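Local coordinates for beta-galactosidase (Trichoderma reesei, PDB 3OG2), which probably hydrolyses terminal non-reducing beta-D-galactose residues of beta-D-galactosides, as a glycoside hydrolase of family 35, at residues L212-F218 / V232-D238; P273-F279 / V316-Y322; V907-A911 / G929-S933. All coordinates share one frame; numbering follows the deposited sequence.

Contact 1: L212-F218 / V232-D238; sequences LINNDAF and VDIYGHD
L212 is held through both polar backbone atoms: its N-H points almost straight (174°) at D233 OD2, 2.9 Å away, and its O accepts from D233 N and I234 N. D233 also makes a salt bridge with R204. In N214, a chi1 of 66° places CG between the backbone N and the carbonyl carbon, from where OD1 takes the N-H of G236 at 2.8 Å; V232 CG2 packs 3.7 Å from N214 CG, and N214 N bonds weakly to I234 O. The Y235 hydroxyl donates to D216 OD2 at 2.6 Å, the carboxylate upright (89°) at the ring edge. A phenylalanine in place of Y235 would probably leave D216 OD2 dependent on T222 N and a weak bond from G220. D216 N bonds to G236 O, and D238 N to D216 O at 2.8 Å. D238 OD1 packs 3.4 Å from N215 CB, and its OD2 takes a weak bond from N215 ND2, amide and carboxylate well out of one plane; N179 and E180, both galactose-binding, hold N215 more firmly. Backbone bonds round two single bridges (I213 with I234, D216 with H237) alternate with side-chain bonds, consistent with N215 and D238 being held beside the galactose site.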
loop_
_atom_site.group_PDB
_atom_site.type_symbol
_atom_site.label_atom_id
_atom_site.label_comp_id
_atom_site.label_asym_id
_atom_site.label_seq_id
_atom_site.Cartn_x
_atom_site.Cartn_y
_atom_site.Cartn_z
ATOM N N LEU A 212 -11.111 8.507 18.492
ATOM C CA LEU A 212 -10.294 9.238 17.505
ATOM C C LEU A 212 -8.820 9.056 17.847
ATOM O O LEU A 212 -8.425 9.232 19.006
ATOM C CB LEU A 212 -10.601 10.754 17.534
ATOM C CG LEU A 212 -12.055 11.099 17.256
ATOM C CD1 LEU A 212 -12.253 12.605 17.452
ATOM C CD2 LEU A 212 -12.433 10.600 15.872
ATOM N N ILE A 213 -8.041 8.714 16.853
ATOM C CA ILE A 213 -6.593 8.504 17.004
ATOM C C ILE A 213 -5.908 9.356 15.979
ATOM O O ILE A 213 -6.376 9.500 14.834
ATOM C CB ILE A 213 -6.285 7.022 16.811
ATOM C CG1 ILE A 213 -4.819 6.685 17.168
ATOM C CG2 ILE A 213 -6.621 6.498 15.414
ATOM C CD1 ILE A 213 -4.568 5.178 17.380
ATOM N N ASN A 214 -4.794 9.983 16.373
ATOM C CA ASN A 214 -4.063 10.775 15.386
ATOM C C ASN A 214 -2.741 10.090 15.025
ATOM O O ASN A 214 -2.430 9.011 15.477
ATOM C CB ASN A 214 -3.828 12.236 15.870
ATOM C CG ASN A 214 -2.902 12.327 17.059
ATOM O OD1 ASN A 214 -2.607 11.372 17.792
ATOM N ND2 ASN A 214 -2.542 13.551 17.328
ATOM N N ASN A 215 -1.996 10.767 14.124
ATOM C CA ASN A 215 -0.766 10.202 13.628
ATOM C C ASN A 215 0.278 11.267 13.450
ATOM O O ASN A 215 0.669 11.642 12.353
ATOM C CB ASN A 215 -0.992 9.403 12.319
ATOM C CG ASN A 215 -1.341 10.215 11.108
ATOM O OD1 ASN A 215 -2.078 11.212 11.216
ATOM N ND2 ASN A 215 -0.839 9.814 9.953
ATOM N N ASP A 216 0.765 11.772 14.555
ATOM C CA ASP A 216 1.846 12.743 14.547
ATOM C C ASP A 216 3.028 12.189 13.760
ATOM O O ASP A 216 3.364 11.004 13.896
ATOM C CB ASP A 216 2.193 13.070 15.983
ATOM C CG ASP A 216 2.705 14.473 16.306
ATOM O OD1 ASP A 216 2.942 15.267 15.366
ATOM O OD2 ASP A 216 2.911 14.733 17.522
ATOM N N ALA A 217 3.673 13.009 12.915
ATOM C CA ALA A 217 4.767 12.501 12.095
ATOM C C ALA A 217 5.940 11.981 12.892
ATOM O O ALA A 217 6.735 11.120 12.437
ATOM C CB ALA A 217 5.225 13.552 11.108
ATOM N N PHE A 218 6.099 12.548 14.086
ATOM C CA PHE A 218 7.147 12.180 15.023
ATOM C C PHE A 218 6.523 12.379 16.390
ATOM O O PHE A 218 5.404 12.923 16.505
ATOM C CB PHE A 218 8.411 13.036 14.789
ATOM C CG PHE A 218 8.170 14.499 15.125
ATOM C CD1 PHE A 218 7.596 15.365 14.213
ATOM C CD2 PHE A 218 8.512 15.007 16.366
ATOM C CE1 PHE A 218 7.360 16.713 14.533
ATOM C CE2 PHE A 218 8.289 16.349 16.699
ATOM C CZ PHE A 218 7.707 17.194 15.773
ATOM N N VAL A 232 -7.238 14.541 20.576
ATOM C CA VAL A 232 -7.929 13.278 20.228
ATOM C C VAL A 232 -7.963 12.353 21.425
ATOM O O VAL A 232 -7.523 12.679 22.537
ATOM C CB VAL A 232 -7.252 12.611 19.018
ATOM C CG1 VAL A 232 -7.371 13.508 17.770
ATOM C CG2 VAL A 232 -5.795 12.262 19.292
ATOM N N ASP A 233 -8.515 11.145 21.224
ATOM C CA ASP A 233 -8.661 10.199 22.318
ATOM C C ASP A 233 -7.377 9.419 22.591
ATOM O O ASP A 233 -7.017 9.161 23.730
ATOM C CB ASP A 233 -9.783 9.235 22.002
ATOM C CG ASP A 233 -11.113 9.953 21.904
ATOM O OD1 ASP A 233 -11.416 10.794 22.812
ATOM O OD2 ASP A 233 -11.890 9.625 21.013
ATOM N N ILE A 234 -6.729 8.984 21.497
ATOM C CA ILE A 234 -5.535 8.146 21.619
ATOM C C ILE A 234 -4.448 8.833 20.796
ATOM O O ILE A 234 -4.635 9.076 19.589
ATOM C CB ILE A 234 -5.771 6.704 21.112
ATOM C CG1 ILE A 234 -6.868 6.021 21.934
ATOM C CG2 ILE A 234 -4.458 5.962 21.027
ATOM C CD1 ILE A 234 -7.295 4.651 21.374
ATOM N N TYR A 235 -3.322 9.157 21.416
ATOM C CA TYR A 235 -2.227 9.787 20.704
ATOM C C TYR A 235 -1.472 8.737 19.884
ATOM O O TYR A 235 -1.007 7.736 20.472
ATOM C CB TYR A 235 -1.257 10.438 21.722
ATOM C CG TYR A 235 -0.068 11.045 21.026
ATOM C CD1 TYR A 235 -0.166 12.243 20.300
ATOM C CD2 TYR A 235 1.193 10.387 21.090
ATOM C CE1 TYR A 235 0.923 12.816 19.639
ATOM C CE2 TYR A 235 2.267 10.986 20.425
ATOM C CZ TYR A 235 2.133 12.168 19.722
ATOM O OH TYR A 235 3.245 12.717 19.100
ATOM N N GLY A 236 -1.339 8.956 18.602
ATOM C CA GLY A 236 -0.576 8.058 17.725
ATOM C C GLY A 236 0.568 8.863 17.067
ATOM O O GLY A 236 0.452 10.070 16.901
ATOM N N HIS A 237 1.620 8.117 16.702
ATOM C CA HIS A 237 2.627 8.757 15.870
ATOM C C HIS A 237 3.187 7.733 14.886
ATOM O O HIS A 237 2.847 6.550 14.928
ATOM C CB HIS A 237 3.735 9.445 16.686
ATOM C CG HIS A 237 4.731 8.549 17.349
ATOM N ND1 HIS A 237 5.781 7.949 16.681
ATOM C CD2 HIS A 237 4.798 8.153 18.647
ATOM C CE1 HIS A 237 6.466 7.223 17.595
ATOM N NE2 HIS A 237 5.905 7.314 18.788
ATOM N N ASP A 238 4.010 8.258 13.988
ATOM C CA ASP A 238 4.498 7.442 12.858
ATOM C C ASP A 238 6.001 7.247 12.933
ATOM O O ASP A 238 6.673 7.872 13.776
ATOM C CB ASP A 238 4.135 8.152 11.558
ATOM C CG ASP A 238 2.625 8.207 11.370
ATOM O OD1 ASP A 238 1.851 7.553 12.101
ATOM O OD2 ASP A 238 2.147 8.924 10.429
#

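Contact 2: P273-F279 / V316-Y322; sequences PFSLVEF and VTIFNIY
F274 lays one face of its ring over V316 CG2, and its CD2 comes within 3.4 Å of V316 CA. The same V316 methyl reaches L276 CG at 4.0 Å, so the valine bridges two side chains of 273-279. L276 runs alongside F319, pointing the same way. F279 meets F319 at the ring edge: F319 CE1 lies 3.6 Å from F279 CB, and the two rings, tilted 56° to each other, cross obliquely. I321 CD1 rests over one face of F319. On the other side of the sheet S275 OG, which donates to P273 O, packs 3.4 Å from I318 CD1. The backbones run parallel, with L276 N bonded to I318 O, N320 N to L276 O and F279 N to N320 O, while F274 O collects both T317 N and I318 N. Between L276 and F279 the register slips by one residue, a beta bulge. N320 braces this corner: with CG anti to its backbone N (chi1 176°), ND2 reaches V277 O at 2.9 Å, while S44 and E46 take up the rest of its amide. Within the bulge, E278 extends beside Y322, OE1 about 4.1 Å above the ring plane with carboxylate and ring 25° apart. E278 binds galactose; Y240 and R114 hold its carboxylate. In the TIM barrel, strand 275-280 lies between strands 236-239 and 318-321, and the latter goes on to pair with strand 38-47. The chain joining the pair carries helices 292-298 and 301-313, a beta-alpha-beta crossover, and helix 301-313 packs against L276, F279, F319 and I321.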
loop_
_atom_site.group_PDB
_atom_site.type_symbol
_atom_site.label_atom_id
_atom_site.label_comp_id
_atom_site.label_asym_id
_atom_site.label_seq_id
_atom_site.Cartn_x
_atom_site.Cartn_y
_atom_site.Cartn_z
ATOM N N PRO A 273 -2.852 3.761 24.821
ATOM C CA PRO A 273 -1.913 2.730 24.355
ATOM C C PRO A 273 -0.838 3.266 23.459
ATOM O O PRO A 273 -1.103 4.110 22.611
ATOM C CB PRO A 273 -2.860 1.809 23.558
ATOM C CG PRO A 273 -4.234 2.050 24.080
ATOM C CD PRO A 273 -4.250 3.535 24.407
ATOM N N PHE A 274 0.361 2.729 23.599
ATOM C CA PHE A 274 1.426 3.121 22.657
ATOM C C PHE A 274 1.054 2.665 21.245
ATOM O O PHE A 274 0.875 1.485 20.979
ATOM C CB PHE A 274 2.766 2.575 23.114
ATOM C CG PHE A 274 3.899 2.901 22.131
ATOM C CD1 PHE A 274 3.989 4.109 21.466
ATOM C CD2 PHE A 274 4.855 1.891 21.909
ATOM C CE1 PHE A 274 5.011 4.312 20.507
ATOM C CE2 PHE A 274 5.858 2.113 20.978
ATOM C CZ PHE A 274 5.939 3.320 20.289
ATOM N N SER A 275 0.908 3.671 20.365
ATOM C CA SER A 275 0.350 3.467 19.030
ATOM C C SER A 275 1.228 4.024 17.923
ATOM O O SER A 275 1.535 5.210 17.922
ATOM C CB SER A 275 -0.995 4.194 18.961
ATOM O OG SER A 275 -1.907 3.700 19.954
ATOM N N LEU A 276 1.622 3.141 17.013
ATOM C CA LEU A 276 2.362 3.506 15.822
ATOM C C LEU A 276 1.344 3.379 14.677
ATOM O O LEU A 276 1.070 2.291 14.177
ATOM C CB LEU A 276 3.578 2.607 15.575
ATOM C CG LEU A 276 4.675 2.800 16.627
ATOM C CD1 LEU A 276 5.758 1.730 16.445
ATOM C CD2 LEU A 276 5.269 4.208 16.536
ATOM N N VAL A 277 0.757 4.506 14.322
ATOM C CA VAL A 277 -0.344 4.496 13.355
ATOM C C VAL A 277 0.182 4.306 11.947
ATOM O O VAL A 277 -0.498 3.819 11.056
ATOM C CB VAL A 277 -1.162 5.806 13.512
ATOM C CG1 VAL A 277 -2.217 5.956 12.412
ATOM C CG2 VAL A 277 -1.812 5.710 14.880
ATOM N N GLU A 278 1.454 4.660 11.668
ATOM C CA GLU A 278 2.133 4.259 10.434
ATOM C C GLU A 278 3.554 3.880 10.811
ATOM O O GLU A 278 4.295 4.741 11.331
ATOM C CB GLU A 278 2.274 5.333 9.366
ATOM C CG GLU A 278 0.907 5.906 8.943
ATOM C CD GLU A 278 1.138 7.112 8.066
ATOM O OE1 GLU A 278 2.244 7.323 7.497
ATOM O OE2 GLU A 278 0.185 7.906 7.896
ATOM N N PHE A 279 3.923 2.642 10.559
ATOM C CA PHE A 279 5.316 2.244 10.720
ATOM C C PHE A 279 5.783 1.648 9.398
ATOM O O PHE A 279 5.061 0.876 8.757
ATOM C CB PHE A 279 5.496 1.266 11.887
ATOM C CG PHE A 279 7.004 1.106 12.139
ATOM C CD1 PHE A 279 7.716 2.084 12.861
ATOM C CD2 PHE A 279 7.687 0.016 11.620
ATOM C CE1 PHE A 279 9.089 1.934 13.031
ATOM C CE2 PHE A 279 9.050 -0.113 11.811
ATOM C CZ PHE A 279 9.759 0.843 12.489
ATOM N N VAL A 316 4.555 -1.572 21.891
ATOM C CA VAL A 316 3.450 -1.108 21.009
ATOM C C VAL A 316 2.268 -2.041 21.067
ATOM O O VAL A 316 2.405 -3.264 20.972
ATOM C CB VAL A 316 4.001 -0.959 19.585
ATOM C CG1 VAL A 316 4.302 -2.322 18.902
ATOM C CG2 VAL A 316 3.049 -0.125 18.740
ATOM N N THR A 317 1.051 -1.466 21.192
ATOM C CA THR A 317 -0.126 -2.327 21.189
ATOM C C THR A 317 -1.146 -1.872 20.133
ATOM O O THR A 317 -2.167 -2.542 19.995
ATOM C CB THR A 317 -0.799 -2.429 22.539
ATOM O OG1 THR A 317 -1.083 -1.099 22.987
ATOM C CG2 THR A 317 0.123 -3.139 23.573
ATOM N N ILE A 318 -0.860 -0.777 19.394
ATOM C CA ILE A 318 -1.664 -0.477 18.172
ATOM C C ILE A 318 -0.566 -0.220 17.137
ATOM O O ILE A 318 0.209 0.745 17.297
ATOM C CB ILE A 318 -2.598 0.728 18.337
ATOM C CG1 ILE A 318 -3.657 0.485 19.429
ATOM C CG2 ILE A 318 -3.222 1.075 16.968
ATOM C CD1 ILE A 318 -4.576 1.647 19.662
ATOM N N PHE A 319 -0.456 -1.102 16.142
ATOM C CA PHE A 319 0.737 -1.123 15.279
ATOM C C PHE A 319 0.276 -1.325 13.862
ATOM O O PHE A 319 -0.235 -2.418 13.538
ATOM C CB PHE A 319 1.615 -2.284 15.785
ATOM C CG PHE A 319 2.990 -2.418 15.126
ATOM C CD1 PHE A 319 3.668 -1.381 14.499
ATOM C CD2 PHE A 319 3.585 -3.665 15.223
ATOM C CE1 PHE A 319 4.956 -1.568 13.983
ATOM C CE2 PHE A 319 4.862 -3.856 14.682
ATOM C CZ PHE A 319 5.533 -2.832 14.087
ATOM N N ASN A 320 0.447 -0.329 12.980
ATOM C CA ASN A 320 -0.023 -0.419 11.606
ATOM C C ASN A 320 1.149 -0.278 10.646
ATOM O O ASN A 320 1.967 0.628 10.797
ATOM C CB ASN A 320 -1.050 0.671 11.337
ATOM C CG ASN A 320 -1.518 0.689 9.883
ATOM O OD1 ASN A 320 -2.045 -0.315 9.373
ATOM N ND2 ASN A 320 -1.332 1.789 9.182
ATOM N N ILE A 321 1.198 -1.202 9.696
ATOM C CA ILE A 321 2.294 -1.272 8.732
ATOM C C ILE A 321 1.920 -0.601 7.429
ATOM O O ILE A 321 0.998 -1.014 6.724
ATOM C CB ILE A 321 2.662 -2.757 8.459
ATOM C CG1 ILE A 321 3.021 -3.522 9.762
ATOM C CG2 ILE A 321 3.787 -2.867 7.409
ATOM C CD1 ILE A 321 4.057 -2.779 10.621
ATOM N N TYR A 322 2.624 0.532 7.124
ATOM C CA TYR A 322 2.335 1.364 5.944
ATOM C C TYR A 322 3.448 1.061 4.950
ATOM O O TYR A 322 4.593 1.458 5.273
ATOM C CB TYR A 322 2.311 2.848 6.374
ATOM C CG TYR A 322 1.875 3.734 5.224
ATOM C CD1 TYR A 322 2.678 4.000 4.114
ATOM C CD2 TYR A 322 0.604 4.333 5.209
ATOM C CE1 TYR A 322 2.283 4.790 3.083
ATOM C CE2 TYR A 322 0.160 5.144 4.172
ATOM C CZ TYR A 322 1.004 5.362 3.111
ATOM O OH TYR A 322 0.577 6.122 2.048
#

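Contact 3: V907-A911 / G929-S933. With NAG (2-acetamido-2-deoxy-beta-D-glucopyranose), chain C.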
loop_
_atom_site.group_PDB
_atom_site.type_symbol
_atom_site.label_atom_id
_atom_site.label_comp_id
_atom_site.label_asym_id
_atom_site.label_seq_id
_atom_site.Cartn_x
_atom_site.Cartn_y
_atom_site.Cartn_z
ATOM N N VAL A 907 4.773 -5.016 -20.563
ATOM C CA VAL A 907 6.191 -4.681 -20.390
ATOM C C VAL A 907 6.735 -3.934 -21.592
ATOM O O VAL A 907 6.659 -4.497 -22.720
ATOM C CB VAL A 907 7.084 -5.918 -20.167
ATOM C CG1 VAL A 907 8.558 -5.571 -20.001
ATOM C CG2 VAL A 907 6.587 -6.627 -18.907
ATOM N N PHE A 908 7.281 -2.755 -21.396
ATOM C CA PHE A 908 7.921 -1.977 -22.430
ATOM C C PHE A 908 9.419 -2.333 -22.419
ATOM O O PHE A 908 10.036 -2.378 -21.354
ATOM C CB PHE A 908 7.784 -0.484 -22.065
ATOM C CG PHE A 908 6.393 0.103 -22.280
ATOM C CD1 PHE A 908 5.345 -0.149 -21.395
ATOM C CD2 PHE A 908 6.076 0.913 -23.359
ATOM C CE1 PHE A 908 4.068 0.398 -21.597
ATOM C CE2 PHE A 908 4.846 1.482 -23.573
ATOM C CZ PHE A 908 3.832 1.235 -22.683
ATOM N N ASP A 909 9.957 -2.506 -23.633
ATOM C CA ASP A 909 11.400 -2.726 -23.790
ATOM C C ASP A 909 12.131 -1.390 -23.792
ATOM O O ASP A 909 11.757 -0.503 -24.565
ATOM C CB ASP A 909 11.622 -3.481 -25.104
ATOM C CG ASP A 909 12.978 -3.985 -25.473
ATOM O OD1 ASP A 909 13.914 -3.761 -24.685
ATOM O OD2 ASP A 909 13.133 -4.621 -26.541
ATOM N N ASN A 910 13.121 -1.187 -22.959
ATOM C CA ASN A 910 13.776 0.114 -22.970
ATOM C C ASN A 910 15.127 -0.001 -23.660
ATOM O O ASN A 910 16.075 -0.508 -23.031
ATOM C CB ASN A 910 13.974 0.640 -21.558
ATOM C CG ASN A 910 14.627 1.993 -21.560
ATOM O OD1 ASN A 910 14.616 2.721 -22.574
ATOM N ND2 ASN A 910 15.219 2.381 -20.437
ATOM N N ALA A 911 15.144 0.457 -24.929
ATOM C CA ALA A 911 16.304 0.331 -25.816
ATOM C C ALA A 911 17.240 1.538 -25.733
ATOM O O ALA A 911 16.823 2.627 -26.092
ATOM C CB ALA A 911 15.902 0.135 -27.271
ATOM N N GLY A 929 -0.972 3.300 -16.754
ATOM C CA GLY A 929 0.495 3.449 -16.815
ATOM C C GLY A 929 0.885 4.755 -17.527
ATOM O O GLY A 929 0.311 5.122 -18.586
ATOM N N LYS A 930 1.852 5.417 -16.939
ATOM C CA LYS A 930 2.546 6.506 -17.556
ATOM C C LYS A 930 3.994 6.026 -17.636
ATOM O O LYS A 930 4.664 5.793 -16.663
ATOM C CB LYS A 930 2.418 7.781 -16.674
ATOM C CG LYS A 930 3.138 8.966 -17.304
ATOM C CD LYS A 930 2.674 10.310 -16.726
ATOM C CE LYS A 930 1.434 10.843 -17.407
ATOM N NZ LYS A 930 1.031 12.213 -16.966
ATOM N N TYR A 931 4.447 5.892 -18.881
ATOM C CA TYR A 931 5.779 5.398 -19.190
ATOM C C TYR A 931 6.598 6.552 -19.724
ATOM O O TYR A 931 6.167 7.241 -20.641
ATOM C CB TYR A 931 5.659 4.310 -20.280
ATOM C CG TYR A 931 7.020 3.769 -20.697
ATOM C CD1 TYR A 931 7.682 2.890 -19.842
ATOM C CD2 TYR A 931 7.609 4.146 -21.881
ATOM C CE1 TYR A 931 8.940 2.388 -20.195
ATOM C CE2 TYR A 931 8.858 3.668 -22.297
ATOM C CZ TYR A 931 9.497 2.785 -21.427
ATOM O OH TYR A 931 10.732 2.272 -21.761
ATOM N N VAL A 932 7.805 6.746 -19.183
ATOM C CA VAL A 932 8.601 7.884 -19.570
ATOM C C VAL A 932 9.976 7.332 -19.930
ATOM O O VAL A 932 10.793 6.988 -19.072
ATOM C CB VAL A 932 8.695 8.991 -18.479
ATOM C CG1 VAL A 932 9.597 10.118 -18.979
ATOM C CG2 VAL A 932 7.296 9.510 -18.131
ATOM N N SER A 933 10.219 7.253 -21.241
ATOM C CA SER A 933 11.317 6.378 -21.698
ATOM C C SER A 933 12.683 6.920 -21.285
ATOM O O SER A 933 13.638 6.137 -21.119
ATOM C CB SER A 933 11.241 6.165 -23.223
ATOM O OG SER A 933 11.823 7.294 -23.898
HETATM C C1 NAG C . 15.690 3.723 -20.268
HETATM C C2 NAG C . 15.264 4.168 -18.858
HETATM C C3 NAG C . 15.865 5.556 -18.597
HETATM C C4 NAG C . 17.392 5.534 -18.761
HETATM C C5 NAG C . 17.758 4.891 -20.122
HETATM C C6 NAG C . 19.263 4.691 -20.267
HETATM C C7 NAG C . 13.037 3.444 -18.158
HETATM C C8 NAG C . 11.556 3.480 -18.510
HETATM N N2 NAG C . 13.798 4.275 -18.849
HETATM O O3 NAG C . 15.487 5.981 -17.299
HETATM O O4 NAG C . 17.848 6.875 -18.813
HETATM O O5 NAG C . 17.106 3.649 -20.281
HETATM O O6 NAG C . 19.506 4.345 -21.647
HETATM O O7 NAG C . 13.482 2.660 -17.339
HETATM O O HOH W 1 11.148 2.128 -24.501
#
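F908 and Y931 form an offset stack, their ring centroids 4.3 Å apart and planes only 11° from parallel. The side chains run antiparallel to one another, so each CB lies over the other's ring: F908 CB is 3.6 Å from Y931 CE1. D909 adds its carbonyl: a water donates to D909 O at 2.7 Å and also hydrogen-bonds Y931 OH at 2.8 Å, tying the tyrosine's polar end to the turning chain. N910 follows, its CB 3.6 Å from that hydroxyl. A chi1 of -179° swings CG away from the backbone N, its amide extends toward S933, and ND2 carries the N-linked NAG, bonded to C1. The sugar then links the two segments: its N2 donates to S933 O at 2.9 Å, and its acetyl methyl C8 lies 3.3 Å from Y931 CE1, set obliquely to the ring. The sugar is also hydrogen-bonded to T912 OG1. Strand 926-932 is an outermost strand of a five-stranded antiparallel sheet, beside strand 917-923, whereas strand 900-908 belongs to another sheet with strands 940-943 and 973-977. F908 also touches Y917 and A919, and Y931 touches F941, so the stacked rings join the two sheets.

In the fold
Contacts 1 and 2 are buried neighbours in the catalytic barrel, their centres 9 Å apart, on the adjacent strands 236-239 and 275-280: H237 of contact 1 probably bonds to S275 and V277 of contact 2. Contact 1 joins a loop to a segment that becomes strand, by mixed backbone and side-chain bonds; contact 2 is parallel strand pairing interrupted by a bulge, with an aromatic and aliphatic side, and brings E278 to the galactose site that N215 and D238 border. Contact 3 lies across the chain's centre in an all-beta domain: its F908-Y931 pair is buried between two sheets, N910 and its glycan lie at the partly exposed end, and no backbone pairing joins its segments.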